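Local coordinates for putative gdp-fucose protein o-fucosyltransferase 1 (Caenorhabditis elegans, PDB 3ZY2) that belongs to the O-fucosyltransferase 1 family of GT-B-fold glycosyltransferases and holds a bound guanosine-5'-diphosphate, at residues R196-E199 with Q200-F204; T317-A320 with I321-R324. All coordinates share one frame; numbering follows the deposited sequence.

Interaction 1 of 2, residues R196-E199 with Q200-F204; sequences RITE and QAKKF
The guanidinium of R196 and the amide of Q200, one helical turn apart, run side by side with their planes turned 77° against each other. Q200 NE2 approaches the guanidinium obliquely, 3.6 Å from R196 NH1, and the meeting is packing without a hydrogen bond. Both groups have partners outside the contact: R196 NH2 donates to the F61 carbonyl and the guanidinium makes a cation-pi contact with the F61 ring, while Q200 OE1 has a weak hydrogen bond with T317 OG1. R196 CG stands anti to the backbone N (chi1 -178°), and the bend at chi3 folds the guanidinium across, so that NH1 is its atom nearest the Q200 amide.

On the other side of the helix, T198 and K202 also lie alongside each other. T198 CG2 rests 3.6 Å from K202 CE, while OG1, beside the backbone N, turns back to the carbonyl of S194. The extended K202 chain crosses the E199 side chain at a slant; E199 OE2 is 3.5 Å from K202 CD and forms a long salt bridge with K202 NZ at 3.7 Å. On the other flank K203 NZ donates to a water at 2.8 Å, which lies next to E199 OE1. Thus E199 sits between two lysines, which would probably stabilise its negative charge.

Beneath these side chains run successive i to i+4 backbone bonds, among them K202 N to T198 O at 2.9 Å. The arrangement is that of an amphipathic alpha-helix: charged groups line one side, while I197 and A201 face helix 315-324 in the Rossmann-like domain of a GT-B fold.

Interaction 2 of 2, residues T317-A320 with I321-R324; sequences TSLA and IMGR
T317 and I321 meet through their methyl ends, one of two apolar side-chain contacts in this helical turn. T317 CG2 and I321 CD1 approach to 3.9 Å as the two side chains cross at a slant, and I321 CG1 lies 3.3 Å from the T317 carbonyl O. M322 makes the other apolar contact: its chain bends at the thioether (chi3 -80°), swinging CE back along the helix to 4.2 Å from L319 CD2 and 3.5 Å from S318 O. R324 CG lies against A320 O, as I321 CG1 does against T317 O.

Backbone hydrogen bonds hold the turn in i to i+4 order. I321 N binds T317 O at 2.9 Å, and M322 and G323 repeat the pattern with S318 and L319. The last member is poorer: R324 N reaches A320 O at 3.2 Å with an N-H...O angle of only 129°, a weak bond, and the same N-H is also bonded to I321 O at 3.0 Å, one residue nearer.

The S318 hydroxyl is buried and bonded outside the contact. S318 OG lies within hydrogen-bonding reach of D313 OD1 and Q310 OE1, and weakly of the D314 carbonyl, acceptors that a single hydroxyl proton would have to share. As D313 lines the pocket of the bound guanosine-5'-diphosphate, S318 probably acts as a second-shell residue that helps to position D313.

Around the turn, helix 195-208 lies against A320, I321 and R324, strand 282-287 meets S318, I321 and M322 through F284 and A286, and helix 335-346 packs on L319 and M322. Helix 315-324 is thus wedged between two helices and the parallel sheet.

How the interactions relate
Following the chain from the N terminus, interaction 1 comes first, within helix 195-208, and interaction 2 follows more than a hundred residues later, within helix 315-324. Each is confined to its own helix and closes no long loop; the two stand in series, neither nested nor crossed. In space their centres are about 9 Å apart, because the helices pack against each other: I197 CG2 meets A320 CB and A201 CB meets I321 CG1, both at 3.7 Å. Helix 195-208 thereby backs helix 315-324, which in turn reaches strand 282-287 of the five-stranded parallel sheet and the nucleotide pocket beside it.

Interaction 1 of 2, residues R196-E199 with Q200-F204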
ATOM      1  N   ARG A 196      26.028 -16.634  20.701  1.00 16.77           N
ATOM      2  CA  ARG A 196      26.365 -15.562  21.650  1.00 17.36           C
ATOM      3  C   ARG A 196      25.177 -15.244  22.565  1.00 15.77           C
ATOM      4  O   ARG A 196      25.340 -15.110  23.786  1.00 15.89           O
ATOM      5  CB  ARG A 196      26.813 -14.327  20.881  1.00 18.39           C
ATOM      6  CG  ARG A 196      27.239 -13.145  21.757  1.00 20.78           C
ATOM      7  CD  ARG A 196      27.449 -11.907  20.882  1.00 25.58           C
ATOM      8  NE  ARG A 196      26.280 -11.641  20.038  1.00 26.70           N
ATOM      9  CZ  ARG A 196      25.237 -10.894  20.393  1.00 27.19           C
ATOM     10  NH1 ARG A 196      25.194 -10.288  21.576  1.00 28.24           N
ATOM     11  NH2 ARG A 196      24.223 -10.757  19.563  1.00 25.16           N
ATOM     12  N   ILE A 197      23.996 -15.074  21.975  1.00 14.62           N
ATOM     13  CA  ILE A 197      22.800 -14.758  22.756  1.00 13.59           C
ATOM     14  C   ILE A 197      22.378 -15.924  23.631  1.00 13.74           C
ATOM     15  O   ILE A 197      21.990 -15.748  24.803  1.00 14.01           O
ATOM     16  CB  ILE A 197      21.653 -14.317  21.820  1.00 12.91           C
ATOM     17  CG1 ILE A 197      21.992 -12.930  21.284  1.00 12.49           C
ATOM     18  CG2 ILE A 197      20.332 -14.313  22.574  1.00 12.60           C
ATOM     19  CD1 ILE A 197      21.120 -12.452  20.136  1.00 15.89           C
ATOM     20  N   THR A 198      22.442 -17.126  23.075  1.00 14.66           N
ATOM     21  CA  THR A 198      22.082 -18.313  23.828  1.00 15.57           C
ATOM     22  C   THR A 198      22.948 -18.426  25.085  1.00 15.84           C
ATOM     23  O   THR A 198      22.440 -18.646  26.189  1.00 15.30           O
ATOM     24  CB  THR A 198      22.185 -19.547  22.924  1.00 15.83           C
ATOM     25  OG1 THR A 198      21.252 -19.379  21.832  1.00 18.72           O
ATOM     26  CG2 THR A 198      21.870 -20.829  23.679  1.00 18.16           C
ATOM     27  N   GLU A 199      24.249 -18.242  24.923  1.00 15.12           N
ATOM     28  CA  GLU A 199      25.159 -18.342  26.042  1.00 15.92           C
ATOM     29  C   GLU A 199      24.904 -17.256  27.072  1.00 15.08           C
ATOM     30  O   GLU A 199      24.989 -17.502  28.286  1.00 15.90           O
ATOM     31  CB  GLU A 199      26.607 -18.316  25.526  1.00 16.74           C
ATOM     32  CG  GLU A 199      27.036 -19.631  24.841  1.00 22.28           C
ATOM     33  CD  GLU A 199      26.608 -20.883  25.615  1.00 25.38           C
ATOM     34  OE1 GLU A 199      26.998 -21.028  26.794  1.00 26.83           O
ATOM     35  OE2 GLU A 199      25.867 -21.721  25.046  1.00 30.83           O
ATOM     36  N   GLN A 200      24.593 -16.047  26.615  1.00 15.17           N
ATOM     37  CA  GLN A 200      24.290 -14.955  27.548  1.00 14.97           C
ATOM     38  C   GLN A 200      23.047 -15.315  28.376  1.00 14.00           C
ATOM     39  O   GLN A 200      22.997 -15.079  29.596  1.00 14.41           O
ATOM     40  CB  GLN A 200      24.050 -13.639  26.807  1.00 14.86           C
ATOM     41  CG  GLN A 200      25.348 -12.943  26.373  1.00 18.08           C
ATOM     42  CD  GLN A 200      25.133 -11.815  25.395  1.00 21.96           C
ATOM     43  OE1 GLN A 200      24.001 -11.453  25.055  1.00 26.60           O
ATOM     44  NE2 GLN A 200      26.242 -11.264  24.903  1.00 25.94           N
ATOM     45  N   ALA A 201      22.062 -15.916  27.717  1.00 12.91           N
ATOM     46  CA  ALA A 201      20.826 -16.335  28.401  1.00 12.94           C
ATOM     47  C   ALA A 201      21.093 -17.433  29.415  1.00 13.94           C
ATOM     48  O   ALA A 201      20.615 -17.354  30.556  1.00 13.55           O
ATOM     49  CB  ALA A 201      19.787 -16.796  27.379  1.00 12.80           C
ATOM     50  N   LYS A 202      21.861 -18.444  29.001  1.00 14.67           N
ATOM     51  CA  LYS A 202      22.205 -19.550  29.884  1.00 15.60           C
ATOM     52  C   LYS A 202      22.945 -19.037  31.111  1.00 15.76           C
ATOM     53  O   LYS A 202      22.654 -19.456  32.241  1.00 14.94           O
ATOM     54  CB  LYS A 202      23.039 -20.589  29.145  1.00 15.96           C
ATOM     55  CG  LYS A 202      22.270 -21.373  28.118  1.00 19.77           C
ATOM     56  CD  LYS A 202      23.190 -22.281  27.304  1.00 24.19           C
ATOM     57  CE  LYS A 202      22.380 -23.213  26.388  1.00 28.51           C
ATOM     58  NZ  LYS A 202      23.224 -24.187  25.626  1.00 32.30           N
ATOM     59  N   LYS A 203      23.883 -18.110  30.914  1.00 15.60           N
ATOM     60  CA  LYS A 203      24.656 -17.583  32.035  1.00 16.33           C
ATOM     61  C   LYS A 203      23.793 -16.805  33.005  1.00 15.51           C
ATOM     62  O   LYS A 203      23.944 -16.941  34.214  1.00 16.41           O
ATOM     63  CB  LYS A 203      25.822 -16.707  31.570  1.00 17.03           C
ATOM     64  CG  LYS A 203      27.021 -17.484  31.101  1.00 20.45           C
ATOM     65  CD  LYS A 203      28.195 -16.518  30.932  1.00 20.95           C
ATOM     66  CE  LYS A 203      29.424 -17.189  30.313  1.00 24.83           C
ATOM     67  NZ  LYS A 203      29.163 -17.651  28.932  1.00 26.83           N
ATOM     68  N   PHE A 204      22.874 -15.991  32.482  1.00 14.42           N
ATOM     69  CA  PHE A 204      22.018 -15.203  33.365  1.00 14.25           C
ATOM     70  C   PHE A 204      21.125 -16.131  34.187  1.00 12.72           C
ATOM     71  O   PHE A 204      20.923 -15.915  35.381  1.00 13.63           O
ATOM     72  CB  PHE A 204      21.156 -14.214  32.568  1.00 14.26           C
ATOM     73  CG  PHE A 204      20.340 -13.300  33.454  1.00 14.16           C
ATOM     74  CD1 PHE A 204      19.050 -13.680  33.887  1.00 13.74           C
ATOM     75  CD2 PHE A 204      20.854 -12.074  33.883  1.00 16.88           C
ATOM     76  CE1 PHE A 204      18.318 -12.841  34.735  1.00 15.56           C
ATOM     77  CE2 PHE A 204      20.110 -11.238  34.700  1.00 17.61           C
ATOM     78  CZ  PHE A 204      18.845 -11.621  35.132  1.00 16.98           C
TER
HETATM   79  O   HOH W   1      27.475 -19.921  28.921  1.00 42.06           O

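Interaction 2 of 2, residues T317-A320 with I321-R324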
ATOM      1  N   THR A 317      18.453 -10.985  24.384  1.00 13.12           N
ATOM      2  CA  THR A 317      18.782 -11.909  25.462  1.00 13.56           C
ATOM      3  C   THR A 317      17.543 -12.093  26.338  1.00 12.33           C
ATOM      4  O   THR A 317      17.264 -13.216  26.766  1.00 13.06           O
ATOM      5  CB  THR A 317      20.005 -11.471  26.275  1.00 14.44           C
ATOM      6  OG1 THR A 317      21.129 -11.348  25.380  1.00 17.53           O
ATOM      7  CG2 THR A 317      20.336 -12.501  27.347  1.00 16.04           C
ATOM      8  N   SER A 318      16.745 -11.041  26.515  1.00 12.11           N
ATOM      9  CA  SER A 318      15.470 -11.197  27.253  1.00 11.68           C
ATOM     10  C   SER A 318      14.548 -12.176  26.548  1.00 11.68           C
ATOM     11  O   SER A 318      13.956 -13.033  27.198  1.00 11.42           O
ATOM     12  CB  SER A 318      14.744  -9.868  27.479  1.00 13.48           C
ATOM     13  OG  SER A 318      15.427  -9.098  28.463  1.00 16.14           O
ATOM     14  N   LEU A 319      14.387 -12.035  25.233  1.00 10.34           N
ATOM     15  CA  LEU A 319      13.565 -12.998  24.493  1.00 10.02           C
ATOM     16  C   LEU A 319      14.074 -14.435  24.678  1.00 10.06           C
ATOM     17  O   LEU A 319      13.284 -15.388  24.868  1.00  9.93           O
ATOM     18  CB  LEU A 319      13.557 -12.639  22.991  1.00 10.02           C
ATOM     19  CG  LEU A 319      12.733 -11.382  22.651  1.00  9.55           C
ATOM     20  CD1 LEU A 319      13.094 -10.941  21.255  1.00 10.24           C
ATOM     21  CD2 LEU A 319      11.227 -11.649  22.737  1.00 12.54           C
ATOM     22  N   ALA A 320      15.393 -14.606  24.580  1.00 10.44           N
ATOM     23  CA  ALA A 320      15.992 -15.924  24.710  1.00 10.95           C
ATOM     24  C   ALA A 320      15.731 -16.513  26.100  1.00 10.95           C
ATOM     25  O   ALA A 320      15.374 -17.691  26.220  1.00 11.02           O
ATOM     26  CB  ALA A 320      17.491 -15.846  24.414  1.00 12.03           C
ATOM     27  N   ILE A 321      15.903 -15.697  27.140  1.00 10.08           N
ATOM     28  CA  ILE A 321      15.643 -16.151  28.521  1.00  9.71           C
ATOM     29  C   ILE A 321      14.193 -16.577  28.678  1.00 10.89           C
ATOM     30  O   ILE A 321      13.904 -17.603  29.257  1.00 11.52           O
ATOM     31  CB  ILE A 321      16.026 -15.071  29.558  1.00 10.21           C
ATOM     32  CG1 ILE A 321      17.555 -14.886  29.585  1.00 10.25           C
ATOM     33  CG2 ILE A 321      15.513 -15.435  30.978  1.00 10.98           C
ATOM     34  CD1 ILE A 321      17.986 -13.621  30.256  1.00 11.70           C
ATOM     35  N   MET A 322      13.270 -15.776  28.151  1.00 10.54           N
ATOM     36  CA  MET A 322      11.852 -16.119  28.271  1.00 10.96           C
ATOM     37  C   MET A 322      11.546 -17.403  27.519  1.00 11.42           C
ATOM     38  O   MET A 322      10.676 -18.170  27.946  1.00 11.82           O
ATOM     39  CB  MET A 322      10.975 -14.947  27.792  1.00 11.40           C
ATOM     40  CG  MET A 322      11.115 -13.684  28.675  1.00 11.61           C
ATOM     41  SD  MET A 322       9.902 -12.370  28.348  1.00 15.21           S
ATOM     42  CE  MET A 322      10.728 -11.685  26.918  1.00 13.74           C
ATOM     43  N   GLY A 323      12.235 -17.652  26.402  1.00 10.81           N
ATOM     44  CA  GLY A 323      12.010 -18.903  25.645  1.00 12.49           C
ATOM     45  C   GLY A 323      12.479 -20.121  26.430  1.00 12.17           C
ATOM     46  O   GLY A 323      11.963 -21.243  26.215  1.00 13.89           O
ATOM     47  N   ARG A 324      13.421 -19.913  27.358  1.00 12.03           N
ATOM     48  CA  ARG A 324      13.998 -21.001  28.179  1.00 12.60           C
ATOM     49  C   ARG A 324      13.299 -21.218  29.514  1.00 11.90           C
ATOM     50  O   ARG A 324      13.612 -22.188  30.224  1.00 13.17           O
ATOM     51  CB  ARG A 324      15.482 -20.724  28.446  1.00 12.19           C
ATOM     52  CG  ARG A 324      16.295 -20.772  27.155  1.00 14.37           C
ATOM     53  CD  ARG A 324      17.777 -20.432  27.383  1.00 16.31           C
ATOM     54  NE  ARG A 324      18.466 -21.569  27.960  1.00 17.93           N
ATOM     55  CZ  ARG A 324      19.035 -22.561  27.266  1.00 21.61           C
ATOM     56  NH1 ARG A 324      19.033 -22.574  25.934  1.00 21.40           N
ATOM     57  NH2 ARG A 324      19.612 -23.559  27.921  1.00 24.13           N
TER